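Local coordinates for Exo-poly-alpha-D-galacturonosidase (Thermotoga maritima, PDB 3JUR), which probably hydrolyses the alpha-galacturonosidic linkages of pectic polygalacturonan, as an exo-acting glycoside hydrolase of family 28, at residues N350-R361 with T384-L395; D402-A413 with Q423-G433. All blocks are in the same frame, centred on the assembly; numbering follows the deposited sequence.

Contact 1 (N350-R361 with T384-L395)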
loop_
_atom_site.group_PDB
_atom_site.type_symbol
_atom_site.label_atom_id
_atom_site.label_comp_id
_atom_site.label_asym_id
_atom_site.label_seq_id
_atom_site.Cartn_x
_atom_site.Cartn_y
_atom_site.Cartn_z
ATOM N N ASN D 350 1.948 -20.067 2.262
ATOM C CA ASN D 350 2.800 -20.468 3.392
ATOM C C ASN D 350 4.184 -20.990 2.967
ATOM O O ASN D 350 4.645 -22.034 3.442
ATOM C CB ASN D 350 2.072 -21.465 4.307
ATOM C CG ASN D 350 0.915 -20.827 5.067
ATOM O OD1 ASN D 350 1.004 -19.684 5.513
ATOM N ND2 ASN D 350 -0.173 -21.571 5.231
ATOM N N VAL D 351 4.830 -20.265 2.049
ATOM C CA VAL D 351 6.229 -20.525 1.700
ATOM C C VAL D 351 7.113 -20.292 2.940
ATOM O O VAL D 351 6.921 -19.313 3.657
ATOM C CB VAL D 351 6.688 -19.637 0.522
ATOM C CG1 VAL D 351 8.167 -19.861 0.214
ATOM C CG2 VAL D 351 5.834 -19.900 -0.727
ATOM N N SER D 352 8.063 -21.191 3.206
ATOM C CA SER D 352 8.896 -21.074 4.424
ATOM C C SER D 352 10.286 -20.425 4.237
ATOM O O SER D 352 10.788 -19.787 5.158
ATOM C CB SER D 352 9.034 -22.422 5.132
ATOM O OG SER D 352 9.703 -23.345 4.292
ATOM N N GLU D 353 10.900 -20.587 3.068
ATOM C CA GLU D 353 12.238 -20.026 2.820
ATOM C C GLU D 353 12.209 -18.834 1.863
ATOM O O GLU D 353 12.147 -17.692 2.315
ATOM C CB GLU D 353 13.219 -21.104 2.327
ATOM C CG GLU D 353 13.466 -22.224 3.347
ATOM C CD GLU D 353 14.194 -21.740 4.604
ATOM O OE1 GLU D 353 15.078 -20.868 4.493
ATOM O OE2 GLU D 353 13.882 -22.229 5.706
ATOM N N GLU D 354 12.263 -19.097 0.553
ATOM C CA GLU D 354 12.225 -18.030 -0.444
ATOM C C GLU D 354 11.148 -18.324 -1.465
ATOM O O GLU D 354 11.064 -19.440 -1.959
ATOM C CB GLU D 354 13.574 -17.866 -1.169
ATOM C CG GLU D 354 14.786 -17.639 -0.275
ATOM C CD GLU D 354 15.571 -18.918 0.016
ATOM O OE1 GLU D 354 15.401 -19.925 -0.713
ATOM O OE2 GLU D 354 16.376 -18.904 0.968
ATOM N N VAL D 355 10.332 -17.326 -1.794
ATOM C CA VAL D 355 9.297 -17.516 -2.793
ATOM C C VAL D 355 9.946 -17.709 -4.163
ATOM O O VAL D 355 9.615 -18.644 -4.894
ATOM C CB VAL D 355 8.282 -16.342 -2.829
ATOM C CG1 VAL D 355 7.235 -16.578 -3.922
ATOM C CG2 VAL D 355 7.609 -16.148 -1.470
ATOM N N ILE D 356 10.878 -16.816 -4.492
ATOM C CA ILE D 356 11.649 -16.871 -5.733
ATOM C C ILE D 356 13.143 -16.865 -5.379
ATOM O O ILE D 356 13.629 -15.949 -4.718
ATOM C CB ILE D 356 11.305 -15.684 -6.670
ATOM C CG1 ILE D 356 9.833 -15.755 -7.115
ATOM C CG2 ILE D 356 12.229 -15.660 -7.884
ATOM C CD1 ILE D 356 9.273 -14.410 -7.587
ATOM N N ARG D 357 13.851 -17.903 -5.818
ATOM C CA ARG D 357 15.257 -18.068 -5.517
ATOM C C ARG D 357 16.064 -18.314 -6.784
ATOM O O ARG D 357 15.782 -19.248 -7.532
ATOM C CB ARG D 357 15.469 -19.240 -4.544
ATOM C CG ARG D 357 16.937 -19.499 -4.190
ATOM C CD ARG D 357 17.391 -18.534 -3.125
ATOM N NE ARG D 357 18.815 -18.621 -2.799
ATOM C CZ ARG D 357 19.362 -19.484 -1.946
ATOM N NH1 ARG D 357 20.668 -19.445 -1.726
ATOM N NH2 ARG D 357 18.624 -20.391 -1.320
ATOM N N ILE D 358 17.068 -17.476 -7.016
ATOM C CA ILE D 358 18.039 -17.734 -8.080
ATOM C C ILE D 358 19.425 -17.659 -7.469
ATOM O O ILE D 358 19.814 -16.628 -6.905
ATOM C CB ILE D 358 17.902 -16.763 -9.278
ATOM C CG1 ILE D 358 16.465 -16.780 -9.814
ATOM C CG2 ILE D 358 18.908 -17.134 -10.393
ATOM C CD1 ILE D 358 16.213 -15.807 -10.956
ATOM N N ASN D 359 20.149 -18.772 -7.550
ATOM C CA ASN D 359 21.434 -18.919 -6.866
ATOM C C ASN D 359 22.521 -19.448 -7.802
ATOM O O ASN D 359 22.394 -20.561 -8.351
ATOM C CB ASN D 359 21.271 -19.847 -5.655
ATOM C CG ASN D 359 22.535 -19.953 -4.816
ATOM O OD1 ASN D 359 23.468 -19.153 -4.957
ATOM N ND2 ASN D 359 22.573 -20.950 -3.936
ATOM N N LEU D 360 23.576 -18.653 -7.991
ATOM C CA LEU D 360 24.693 -19.080 -8.836
ATOM C C LEU D 360 25.900 -19.519 -8.010
ATOM O O LEU D 360 27.006 -19.642 -8.539
ATOM C CB LEU D 360 25.083 -17.999 -9.853
ATOM C CG LEU D 360 24.313 -17.932 -11.173
ATOM C CD1 LEU D 360 22.845 -17.546 -10.976
ATOM C CD2 LEU D 360 25.011 -16.967 -12.132
ATOM N N ARG D 361 25.668 -19.772 -6.721
ATOM C CA ARG D 361 26.715 -20.216 -5.796
ATOM C C ARG D 361 26.367 -21.552 -5.139
ATOM O O ARG D 361 26.740 -21.797 -3.993
ATOM C CB ARG D 361 26.950 -19.172 -4.706
ATOM C CG ARG D 361 27.501 -17.860 -5.200
ATOM C CD ARG D 361 27.152 -16.766 -4.226
ATOM N NE ARG D 361 26.945 -15.495 -4.912
ATOM C CZ ARG D 361 26.622 -14.356 -4.309
ATOM N NH1 ARG D 361 26.461 -14.318 -2.989
ATOM N NH2 ARG D 361 26.464 -13.250 -5.030
ATOM N N THR D 384 2.301 -16.058 -0.455
ATOM C CA THR D 384 2.181 -15.764 0.939
ATOM C C THR D 384 3.381 -16.401 1.659
ATOM O O THR D 384 3.775 -17.512 1.332
ATOM C CB THR D 384 0.787 -16.264 1.414
ATOM O OG1 THR D 384 -0.082 -15.133 1.603
ATOM C CG2 THR D 384 0.856 -17.054 2.661
ATOM N N GLY D 385 3.994 -15.655 2.580
ATOM C CA GLY D 385 5.027 -16.186 3.473
ATOM C C GLY D 385 6.465 -16.138 2.987
ATOM O O GLY D 385 6.728 -15.874 1.820
ATOM N N GLY D 386 7.401 -16.389 3.900
ATOM C CA GLY D 386 8.808 -16.548 3.528
ATOM C C GLY D 386 9.792 -15.687 4.302
ATOM O O GLY D 386 9.445 -14.625 4.812
ATOM N N LYS D 387 11.027 -16.165 4.389
ATOM C CA LYS D 387 12.143 -15.336 4.843
ATOM C C LYS D 387 12.464 -14.309 3.762
ATOM O O LYS D 387 12.798 -13.165 4.077
ATOM C CB LYS D 387 13.370 -16.203 5.172
ATOM C CG LYS D 387 13.193 -17.015 6.444
ATOM C CD LYS D 387 14.079 -18.257 6.506
ATOM C CE LYS D 387 13.641 -19.145 7.677
ATOM N NZ LYS D 387 14.461 -20.387 7.807
ATOM N N TYR D 388 12.349 -14.733 2.500
ATOM C CA TYR D 388 12.568 -13.876 1.327
ATOM C C TYR D 388 11.433 -13.999 0.318
ATOM O O TYR D 388 10.954 -15.101 0.049
ATOM C CB TYR D 388 13.861 -14.264 0.608
ATOM C CG TYR D 388 15.111 -14.072 1.430
ATOM C CD1 TYR D 388 15.909 -12.940 1.261
ATOM C CD2 TYR D 388 15.495 -15.027 2.378
ATOM C CE1 TYR D 388 17.066 -12.765 2.016
ATOM C CE2 TYR D 388 16.652 -14.866 3.139
ATOM C CZ TYR D 388 17.429 -13.736 2.952
ATOM O OH TYR D 388 18.560 -13.580 3.708
ATOM N N ALA D 389 11.000 -12.874 -0.240
ATOM C CA ALA D 389 10.120 -12.927 -1.405
ATOM C C ALA D 389 10.980 -13.196 -2.637
ATOM O O ALA D 389 10.727 -14.139 -3.393
ATOM C CB ALA D 389 9.325 -11.611 -1.560
ATOM N N VAL D 390 12.001 -12.366 -2.828
ATOM C CA VAL D 390 12.907 -12.488 -3.973
ATOM C C VAL D 390 14.368 -12.471 -3.495
ATOM O O VAL D 390 14.829 -11.497 -2.886
ATOM C CB VAL D 390 12.686 -11.366 -5.013
ATOM C CG1 VAL D 390 13.624 -11.539 -6.204
ATOM C CG2 VAL D 390 11.240 -11.324 -5.491
ATOM N N ARG D 391 15.078 -13.565 -3.762
ATOM C CA ARG D 391 16.487 -13.688 -3.432
ATOM C C ARG D 391 17.245 -14.114 -4.690
ATOM O O ARG D 391 17.099 -15.248 -5.158
ATOM C CB ARG D 391 16.668 -14.703 -2.303
ATOM C CG ARG D 391 18.086 -14.799 -1.748
ATOM C CD ARG D 391 18.162 -15.887 -0.688
ATOM N NE ARG D 391 19.506 -16.022 -0.146
ATOM C CZ ARG D 391 19.852 -16.844 0.845
ATOM N NH1 ARG D 391 18.957 -17.643 1.421
ATOM N NH2 ARG D 391 21.112 -16.869 1.256
ATOM N N ILE D 392 18.021 -13.185 -5.256
ATOM C CA ILE D 392 18.708 -13.422 -6.533
ATOM C C ILE D 392 20.190 -13.120 -6.378
ATOM O O ILE D 392 20.575 -11.990 -6.082
ATOM C CB ILE D 392 18.088 -12.594 -7.704
ATOM C CG1 ILE D 392 16.647 -13.042 -7.962
ATOM C CG2 ILE D 392 18.952 -12.717 -8.994
ATOM C CD1 ILE D 392 15.831 -12.081 -8.826
ATOM N N GLU D 393 21.016 -14.147 -6.543
ATOM C CA GLU D 393 22.455 -13.989 -6.361
ATOM C C GLU D 393 23.268 -14.529 -7.540
ATOM O O GLU D 393 23.345 -15.750 -7.774
ATOM C CB GLU D 393 22.894 -14.600 -5.023
ATOM C CG GLU D 393 22.336 -13.820 -3.833
ATOM C CD GLU D 393 22.408 -14.565 -2.507
ATOM O OE1 GLU D 393 23.207 -14.136 -1.642
ATOM O OE2 GLU D 393 21.672 -15.560 -2.321
ATOM N N GLY D 394 23.843 -13.598 -8.289
ATOM C CA GLY D 394 24.743 -13.921 -9.394
ATOM C C GLY D 394 26.200 -13.860 -8.963
ATOM O O GLY D 394 26.513 -13.917 -7.773
ATOM N N LEU D 395 27.092 -13.749 -9.938
ATOM C CA LEU D 395 28.530 -13.615 -9.665
ATOM C C LEU D 395 29.052 -12.297 -10.226
ATOM O O LEU D 395 28.474 -11.755 -11.162
ATOM C CB LEU D 395 29.302 -14.810 -10.247
ATOM C CG LEU D 395 28.752 -16.203 -9.903
ATOM C CD1 LEU D 395 29.300 -17.272 -10.848
ATOM C CD2 LEU D 395 29.019 -16.561 -8.442
HETATM O O HOH W 1 20.323 -16.951 -3.954
HETATM O O HOH W 2 23.055 -17.807 -2.691
#
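The guanidinium groups of Arg357 and Arg391 lie flat on one another, their centres 3.9 Å apart and their planes 7° from parallel. Arg391 is sandwiched: Arg357 NH1 sits over one face, and Tyr388 CZ approaches the opposite face, offset toward the rim. At its edge, Arg391 NH1 donates to Glu354 OE2 at 2.9 Å, in the guanidinium plane but from above the carboxylate plane. A straight chain carries it there, with CG anti to the backbone N (chi1 -173°). Carboxylates probably offset the like charges: Glu354 OE1, which also meets Arg324, takes a weak bond from Arg357 NH2, and Arg391 NE bonds Glu393 OE2. A water at the edge of Arg357 accepts from NH1 and reaches Glu393 OE2. The Arg361 guanidinium has Glu393 CB over one face and Gly394 O in its plane, held side-on by Arg361 NE (3.3 Å) and NH2 (2.8 Å); NH2 also salt-bridges Glu420. On the other sheet face, Ile358 CD1 rests 4.1 Å from Ile392 CG1. Bonds such as Ile358 N to Arg391 O (2.9 Å) and the axes of strands 357-359 and 390-393, 4.8 Å apart and 13° from parallel, identify neighbouring coils of a right-handed parallel beta-helix.

Contact 2 (D402-A413 with Q423-G433)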
loop_
_atom_site.group_PDB
_atom_site.type_symbol
_atom_site.label_atom_id
_atom_site.label_comp_id
_atom_site.label_asym_id
_atom_site.label_seq_id
_atom_site.Cartn_x
_atom_site.Cartn_y
_atom_site.Cartn_z
ATOM N N ASP D 402 18.004 -10.097 -16.976
ATOM C CA ASP D 402 16.654 -10.114 -17.554
ATOM C C ASP D 402 15.648 -10.938 -16.737
ATOM O O ASP D 402 14.987 -11.845 -17.252
ATOM C CB ASP D 402 16.719 -10.602 -19.018
ATOM C CG ASP D 402 15.428 -10.352 -19.787
ATOM O OD1 ASP D 402 14.755 -9.318 -19.544
ATOM O OD2 ASP D 402 15.089 -11.197 -20.649
ATOM N N ILE D 403 15.542 -10.618 -15.453
ATOM C CA ILE D 403 14.529 -11.214 -14.603
ATOM C C ILE D 403 13.387 -10.218 -14.496
ATOM O O ILE D 403 13.601 -9.059 -14.113
ATOM C CB ILE D 403 15.059 -11.573 -13.177
ATOM C CG1 ILE D 403 16.393 -12.334 -13.240
ATOM C CG2 ILE D 403 13.999 -12.356 -12.392
ATOM C CD1 ILE D 403 16.368 -13.676 -14.014
ATOM N N LEU D 404 12.183 -10.666 -14.845
ATOM C CA LEU D 404 10.998 -9.811 -14.819
ATOM C C LEU D 404 9.881 -10.442 -13.994
ATOM O O LEU D 404 9.496 -11.600 -14.223
ATOM C CB LEU D 404 10.520 -9.487 -16.245
ATOM C CG LEU D 404 9.324 -8.538 -16.415
ATOM C CD1 LEU D 404 9.644 -7.138 -15.905
ATOM C CD2 LEU D 404 8.850 -8.480 -17.876
ATOM N N ILE D 405 9.394 -9.678 -13.017
ATOM C CA ILE D 405 8.262 -10.061 -12.183
ATOM C C ILE D 405 7.154 -9.024 -12.382
ATOM O O ILE D 405 7.370 -7.825 -12.191
ATOM C CB ILE D 405 8.663 -10.160 -10.690
ATOM C CG1 ILE D 405 9.831 -11.139 -10.526
ATOM C CG2 ILE D 405 7.470 -10.589 -9.837
ATOM C CD1 ILE D 405 10.489 -11.119 -9.167
ATOM N N SER D 406 5.968 -9.480 -12.788
ATOM C CA SER D 406 4.888 -8.552 -13.089
ATOM C C SER D 406 3.521 -9.057 -12.654
ATOM O O SER D 406 3.308 -10.271 -12.518
ATOM C CB SER D 406 4.892 -8.195 -14.572
ATOM O OG SER D 406 4.827 -9.373 -15.345
ATOM N N ASP D 407 2.605 -8.113 -12.428
ATOM C CA ASP D 407 1.233 -8.420 -12.005
ATOM C C ASP D 407 1.220 -9.411 -10.835
ATOM O O ASP D 407 0.475 -10.391 -10.845
ATOM C CB ASP D 407 0.421 -8.979 -13.179
ATOM C CG ASP D 407 0.415 -8.054 -14.388
ATOM O OD1 ASP D 407 0.613 -6.827 -14.225
ATOM O OD2 ASP D 407 0.188 -8.559 -15.509
ATOM N N THR D 408 2.063 -9.152 -9.841
ATOM C CA THR D 408 2.366 -10.132 -8.799
ATOM C C THR D 408 2.203 -9.529 -7.401
ATOM O O THR D 408 2.545 -8.364 -7.173
ATOM C CB THR D 408 3.790 -10.727 -9.026
ATOM O OG1 THR D 408 3.747 -11.618 -10.150
ATOM C CG2 THR D 408 4.319 -11.483 -7.798
ATOM N N ILE D 409 1.661 -10.331 -6.487
ATOM C CA ILE D 409 1.458 -9.941 -5.099
ATOM C C ILE D 409 2.155 -10.962 -4.209
ATOM O O ILE D 409 1.861 -12.156 -4.290
ATOM C CB ILE D 409 -0.049 -9.879 -4.722
ATOM C CG1 ILE D 409 -0.818 -8.971 -5.692
ATOM C CG2 ILE D 409 -0.231 -9.385 -3.265
ATOM C CD1 ILE D 409 -2.334 -9.091 -5.617
ATOM N N ILE D 410 3.076 -10.494 -3.368
ATOM C CA ILE D 410 3.719 -11.350 -2.359
ATOM C C ILE D 410 3.575 -10.694 -0.987
ATOM O O ILE D 410 4.000 -9.552 -0.788
ATOM C CB ILE D 410 5.218 -11.634 -2.673
ATOM C CG1 ILE D 410 5.375 -12.254 -4.065
ATOM C CG2 ILE D 410 5.834 -12.550 -1.595
ATOM C CD1 ILE D 410 6.795 -12.297 -4.564
ATOM N N GLU D 411 2.962 -11.410 -0.052
ATOM C CA GLU D 411 2.699 -10.866 1.274
ATOM C C GLU D 411 3.302 -11.704 2.389
ATOM O O GLU D 411 3.320 -12.928 2.311
ATOM C CB GLU D 411 1.189 -10.726 1.502
ATOM C CG GLU D 411 0.560 -9.571 0.723
ATOM C CD GLU D 411 1.107 -8.212 1.147
ATOM O OE1 GLU D 411 1.383 -8.044 2.361
ATOM O OE2 GLU D 411 1.262 -7.324 0.274
ATOM N N GLY D 412 3.788 -11.029 3.427
ATOM C CA GLY D 412 4.264 -11.704 4.634
ATOM C C GLY D 412 5.638 -12.332 4.511
ATOM O O GLY D 412 5.969 -13.243 5.263
ATOM N N ALA D 413 6.433 -11.867 3.553
ATOM C CA ALA D 413 7.830 -12.261 3.476
ATOM C C ALA D 413 8.647 -11.291 4.328
ATOM O O ALA D 413 8.377 -10.094 4.337
ATOM C CB ALA D 413 8.310 -12.256 2.041
ATOM N N GLN D 423 20.131 -8.249 -12.410
ATOM C CA GLN D 423 19.340 -7.225 -13.069
ATOM C C GLN D 423 17.881 -7.636 -12.861
ATOM O O GLN D 423 17.443 -8.656 -13.383
ATOM C CB GLN D 423 19.716 -7.185 -14.556
ATOM C CG GLN D 423 19.055 -6.084 -15.391
ATOM C CD GLN D 423 19.230 -6.314 -16.889
ATOM O OE1 GLN D 423 19.133 -7.447 -17.369
ATOM N NE2 GLN D 423 19.488 -5.238 -17.633
ATOM N N LEU D 424 17.147 -6.869 -12.058
ATOM C CA LEU D 424 15.769 -7.225 -11.719
ATOM C C LEU D 424 14.795 -6.136 -12.157
ATOM O O LEU D 424 14.987 -4.949 -11.857
ATOM C CB LEU D 424 15.630 -7.508 -10.207
ATOM C CG LEU D 424 14.258 -7.807 -9.585
ATOM C CD1 LEU D 424 13.657 -9.100 -10.124
ATOM C CD2 LEU D 424 14.340 -7.850 -8.041
ATOM N N GLY D 425 13.758 -6.554 -12.878
ATOM C CA GLY D 425 12.644 -5.680 -13.205
ATOM C C GLY D 425 11.342 -6.167 -12.597
ATOM O O GLY D 425 11.054 -7.379 -12.582
ATOM N N MET D 426 10.565 -5.220 -12.079
ATOM C CA MET D 426 9.224 -5.493 -11.558
ATOM C C MET D 426 8.243 -4.464 -12.120
ATOM O O MET D 426 8.549 -3.268 -12.173
ATOM C CB MET D 426 9.209 -5.477 -10.026
ATOM C CG MET D 426 10.250 -6.405 -9.383
ATOM S SD MET D 426 10.030 -6.686 -7.614
ATOM C CE MET D 426 8.816 -7.990 -7.633
ATOM N N GLU D 427 7.086 -4.939 -12.575
ATOM C CA GLU D 427 6.047 -4.071 -13.121
ATOM C C GLU D 427 4.696 -4.433 -12.504
ATOM O O GLU D 427 4.310 -5.590 -12.526
ATOM C CB GLU D 427 6.007 -4.173 -14.651
ATOM C CG GLU D 427 7.304 -3.718 -15.328
ATOM C CD GLU D 427 7.204 -3.592 -16.845
ATOM O OE1 GLU D 427 6.101 -3.784 -17.408
ATOM O OE2 GLU D 427 8.247 -3.297 -17.477
ATOM N N ASN D 428 3.992 -3.443 -11.946
ATOM C CA ASN D 428 2.710 -3.670 -11.267
ATOM C C ASN D 428 2.788 -4.795 -10.205
ATOM O O ASN D 428 2.117 -5.835 -10.319
ATOM C CB ASN D 428 1.579 -3.921 -12.296
ATOM C CG ASN D 428 0.208 -4.083 -11.643
ATOM O OD1 ASN D 428 -0.115 -3.381 -10.681
ATOM N ND2 ASN D 428 -0.607 -5.016 -12.163
ATOM N N VAL D 429 3.630 -4.581 -9.190
ATOM C CA VAL D 429 3.816 -5.561 -8.104
ATOM C C VAL D 429 3.455 -4.983 -6.740
ATOM O O VAL D 429 3.654 -3.794 -6.479
ATOM C CB VAL D 429 5.268 -6.126 -8.015
ATOM C CG1 VAL D 429 5.633 -6.928 -9.257
ATOM C CG2 VAL D 429 6.270 -4.995 -7.771
ATOM N N ILE D 430 2.914 -5.840 -5.882
ATOM C CA ILE D 430 2.694 -5.504 -4.486
ATOM C C ILE D 430 3.576 -6.451 -3.680
ATOM O O ILE D 430 3.512 -7.672 -3.848
ATOM C CB ILE D 430 1.195 -5.617 -4.079
ATOM C CG1 ILE D 430 0.326 -4.706 -4.964
ATOM C CG2 ILE D 430 1.010 -5.295 -2.589
ATOM C CD1 ILE D 430 -1.199 -4.804 -4.729
ATOM N N MET D 431 4.418 -5.876 -2.829
ATOM C CA MET D 431 5.358 -6.644 -2.017
ATOM C C MET D 431 5.259 -6.191 -0.583
ATOM O O MET D 431 5.611 -5.055 -0.282
ATOM C CB MET D 431 6.792 -6.428 -2.498
ATOM C CG MET D 431 7.159 -7.219 -3.708
ATOM S SD MET D 431 8.903 -7.689 -3.638
ATOM C CE MET D 431 8.759 -9.237 -4.499
ATOM N N ASN D 432 4.787 -7.078 0.294
ATOM C CA ASN D 432 4.540 -6.750 1.706
ATOM C C ASN D 432 3.940 -5.350 1.886
ATOM O O ASN D 432 4.450 -4.538 2.661
ATOM C CB ASN D 432 5.821 -6.903 2.550
ATOM C CG ASN D 432 6.478 -8.274 2.392
ATOM O OD1 ASN D 432 5.808 -9.295 2.212
ATOM N ND2 ASN D 432 7.803 -8.292 2.430
ATOM N N GLY D 433 2.872 -5.062 1.141
ATOM C CA GLY D 433 2.160 -3.795 1.294
ATOM C C GLY D 433 2.635 -2.627 0.446
ATOM O O GLY D 433 1.912 -1.639 0.304
#
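Asn432 N donates to Ile410 O over 2.8 Å, nearly straight at 169°, and the side-chain OD1 of Asn432 receives the backbone N of Ala413 at 3.0 Å. With CG beside its own backbone N (chi1 -53°), the Asn432 amide reaches the turn after strand 408-411. In the reverse direction, Glu411 OE2 takes Gly433 N on its syn lone pair at 2.9 Å, and Glu411 OE1 forms a salt bridge with Arg435 of the second subunit. An alanine in place of Glu411 would probably leave Gly433 N without this acceptor and that arginine without its carboxylate mate at the subunit boundary. At the corner between the two strand pairs, Asn428 ND2 gives Asp407 OD1 a nearly straight bond (3.0 Å, 167°), in the amide plane but from above the carboxylate plane; Asn428 OD1 turns to Arg435 of its own chain. Inside the coil, Met426 CE comes within 3.7 Å of Ile405 CG2, and Met431 CE within 3.6 Å of Ile410 CD1, each methionine lying alongside its isoleucine. Strands 402-406 and 423-426, then 408-411 and 429-431, run parallel with axes 4.7 Å apart in both pairs. Two faces joined by a corner, each paired in register with the next turn, are characteristic of successive coils in a parallel beta-helix.

Contacts 1 and 2 follow each other along the chain, and their centres lie about 12 Å apart: strand 388-393 of contact 1 leads on to strand 400-406 of contact 2, so different faces of the same solenoid are joined. A polar link between them is probable: Gly385 N lies 2.8 Å from Glu411 O. Across the interior, Val390 CG2 packs 3.4 Å from Met431 CE, and Ala389 CB lies 3.6 Å from Ile410 CG2, giving the two contacts a common apolar core. Both also reach the second subunit, contact 1 through a weak bond of Asn350 and packing of Thr384, both on Lys382 of that subunit, contact 2 through residues including Ile409, Glu411 and Ile430.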